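Cytochrome P450 monooxygenase (Rhodococcus sp. ECU0066, PDB 6KBH) carries heme, FMN and a [2Fe-2S] cluster in one self-sufficient chain and probably inserts oxygen into organic substrates. Local coordinates at residues H416-P421 with V439-P445. Residue numbers count along the deposited sequence, not the author numbering.
Sequences HMELVP and VWVRWDP
Within 416-421 and 439-445, whose end-to-end directions lie 135° apart, the short strands 418-419 and 440-442 pair antiparallel. Glu418 (phi/psi -137/164) and Val441 (-129/138) are extended, whereas His416 (-83/18), outside the strand, is not. Glu418 faces Arg442 as a hydrogen-bonded pair (CA-CA 5.4 Å), and Leu419 faces Val441 as a non-hydrogen-bonded pair (CA-CA 4.5 Å). Three backbone hydrogen bonds set this register: Glu418 N to Arg442 O (2.8 Å), Arg442 N to Glu418 O (2.8 Å) and Val420 N to Trp440 O (3.0 Å). CA-H...O contacts reach the same two carbonyl oxygens, Met417 CA to Arg442 O and Val441 CA to Glu418 O, both 3.2 Å. The two strands form part of a three-stranded antiparallel sheet in the P450 domain, in the order 172-174, 440-442, 418-419, with 418-419 following helix 396-413 after a four-residue link; the sheet lies away from the heme. On the face bearing Glu418 and Arg442, both with chi1 p, a salt bridge joins Glu418 OE2 to Arg442 NH1 (3.1 Å), and Pro421 CD lies 3.4 Å from Arg442 NH1. Apolar contacts follow the strands: Met417 CG on Val441 CB (3.6 Å), Leu419 CD2 on Val439 CG2 (3.5 Å), Val420 CG2 on Trp440 CB (3.9 Å). Leu419 and Val441 also touch Leu299 of helix 284-300, while Met417, Val439 and Val441 meet Leu175. Beyond the paired strands, His416, chi1 p, donates from NE2 to Asp444 O in a very short hydrogen bond (2.4 Å), and Trp443 CB lies over the face of the His416 imidazole, 3.8 Å from that ring's centroid, a CH-pi contact.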
# COMPACT_ATOMS: atom_id res chain seq x y z
N HIS A 416 -11.74 -1.47 25.09
CA HIS A 416 -11.45 -1.92 26.44
C HIS A 416 -11.18 -3.42 26.51
O HIS A 416 -11.26 -4.02 27.60
CB HIS A 416 -12.61 -1.55 27.37
CG HIS A 416 -13.89 -2.25 27.04
ND1 HIS A 416 -14.38 -2.34 25.75
CD2 HIS A 416 -14.79 -2.89 27.83
CE1 HIS A 416 -15.52 -3.02 25.76
NE2 HIS A 416 -15.79 -3.36 27.01
N MET A 417 -10.87 -4.04 25.38
CA MET A 417 -10.54 -5.45 25.32
C MET A 417 -9.05 -5.66 25.60
O MET A 417 -8.21 -4.91 25.10
CB MET A 417 -10.90 -6.01 23.95
CG MET A 417 -10.32 -7.37 23.63
SD MET A 417 -10.24 -7.68 21.85
CE MET A 417 -11.97 -7.93 21.47
N GLU A 418 -8.74 -6.67 26.41
CA GLU A 418 -7.34 -7.00 26.68
C GLU A 418 -7.16 -8.51 26.64
O GLU A 418 -8.12 -9.28 26.69
CB GLU A 418 -6.86 -6.45 28.03
CG GLU A 418 -7.54 -7.04 29.25
CD GLU A 418 -7.04 -6.44 30.55
OE1 GLU A 418 -6.17 -5.54 30.50
OE2 GLU A 418 -7.52 -6.86 31.63
N LEU A 419 -5.90 -8.91 26.55
CA LEU A 419 -5.56 -10.32 26.54
C LEU A 419 -5.69 -10.92 27.93
O LEU A 419 -5.31 -10.30 28.93
CB LEU A 419 -4.13 -10.52 26.03
CG LEU A 419 -3.90 -10.55 24.52
CD1 LEU A 419 -2.41 -10.51 24.20
CD2 LEU A 419 -4.54 -11.79 23.93
N VAL A 420 -6.24 -12.13 28.00
CA VAL A 420 -6.22 -12.92 29.23
C VAL A 420 -4.76 -13.11 29.62
O VAL A 420 -3.98 -13.70 28.85
CB VAL A 420 -6.93 -14.27 29.04
CG1 VAL A 420 -6.70 -15.16 30.25
CG2 VAL A 420 -8.42 -14.05 28.81
N PRO A 421 -4.33 -12.62 30.78
CA PRO A 421 -2.91 -12.70 31.14
C PRO A 421 -2.49 -14.14 31.41
O PRO A 421 -3.30 -15.06 31.50
CB PRO A 421 -2.81 -11.84 32.41
CG PRO A 421 -4.05 -10.99 32.40
CD PRO A 421 -5.10 -11.84 31.76
N VAL A 439 -6.57 -16.95 20.54
CA VAL A 439 -6.26 -15.72 21.25
C VAL A 439 -7.46 -15.44 22.16
O VAL A 439 -8.60 -15.37 21.69
CB VAL A 439 -5.93 -14.55 20.29
CG1 VAL A 439 -7.15 -13.81 19.80
CG2 VAL A 439 -4.95 -13.59 20.94
N TRP A 440 -7.21 -15.39 23.46
CA TRP A 440 -8.26 -15.27 24.46
C TRP A 440 -8.28 -13.84 24.98
O TRP A 440 -7.26 -13.34 25.46
CB TRP A 440 -8.06 -16.27 25.60
CG TRP A 440 -8.25 -17.70 25.19
CD1 TRP A 440 -7.27 -18.62 24.93
CD2 TRP A 440 -9.49 -18.39 25.00
NE1 TRP A 440 -7.82 -19.82 24.58
CE2 TRP A 440 -9.19 -19.71 24.62
CE3 TRP A 440 -10.84 -18.01 25.10
CZ2 TRP A 440 -10.18 -20.66 24.35
CZ3 TRP A 440 -11.82 -18.95 24.84
CH2 TRP A 440 -11.48 -20.26 24.46
N VAL A 441 -9.43 -13.19 24.87
CA VAL A 441 -9.54 -11.77 25.17
C VAL A 441 -10.70 -11.54 26.13
O VAL A 441 -11.77 -12.15 25.99
CB VAL A 441 -9.72 -10.93 23.89
CG1 VAL A 441 -8.48 -11.02 23.02
CG2 VAL A 441 -10.93 -11.39 23.12
N ARG A 442 -10.48 -10.68 27.11
CA ARG A 442 -11.50 -10.21 28.03
C ARG A 442 -11.84 -8.76 27.73
O ARG A 442 -11.06 -8.04 27.11
CB ARG A 442 -11.02 -10.34 29.49
CG ARG A 442 -9.99 -9.30 29.84
CD ARG A 442 -9.75 -9.11 31.33
NE ARG A 442 -9.53 -10.37 32.03
CZ ARG A 442 -8.44 -10.63 32.75
NH1 ARG A 442 -7.47 -9.73 32.84
NH2 ARG A 442 -8.32 -11.79 33.36
N TRP A 443 -13.02 -8.35 28.17
CA TRP A 443 -13.41 -6.94 28.17
C TRP A 443 -14.58 -6.77 29.11
O TRP A 443 -15.20 -7.74 29.56
CB TRP A 443 -13.75 -6.44 26.76
CG TRP A 443 -15.06 -6.94 26.22
CD1 TRP A 443 -16.27 -6.33 26.31
CD2 TRP A 443 -15.27 -8.15 25.51
NE1 TRP A 443 -17.23 -7.09 25.70
CE2 TRP A 443 -16.64 -8.22 25.19
CE3 TRP A 443 -14.43 -9.20 25.11
CZ2 TRP A 443 -17.19 -9.29 24.50
CZ3 TRP A 443 -14.98 -10.25 24.42
CH2 TRP A 443 -16.34 -10.30 24.12
N ASP A 444 -14.89 -5.51 29.42
CA ASP A 444 -16.00 -5.17 30.30
C ASP A 444 -17.26 -4.98 29.46
O ASP A 444 -17.36 -3.97 28.74
CB ASP A 444 -15.69 -3.92 31.10
CG ASP A 444 -16.69 -3.68 32.23
OD1 ASP A 444 -17.70 -4.40 32.30
OD2 ASP A 444 -16.44 -2.78 33.05
N PRO A 445 -18.23 -5.89 29.52
CA PRO A 445 -19.38 -5.78 28.59
C PRO A 445 -20.23 -4.55 28.81
O PRO A 445 -20.64 -3.91 27.84
CB PRO A 445 -20.16 -7.08 28.86
CG PRO A 445 -19.19 -8.00 29.53
CD PRO A 445 -18.30 -7.11 30.34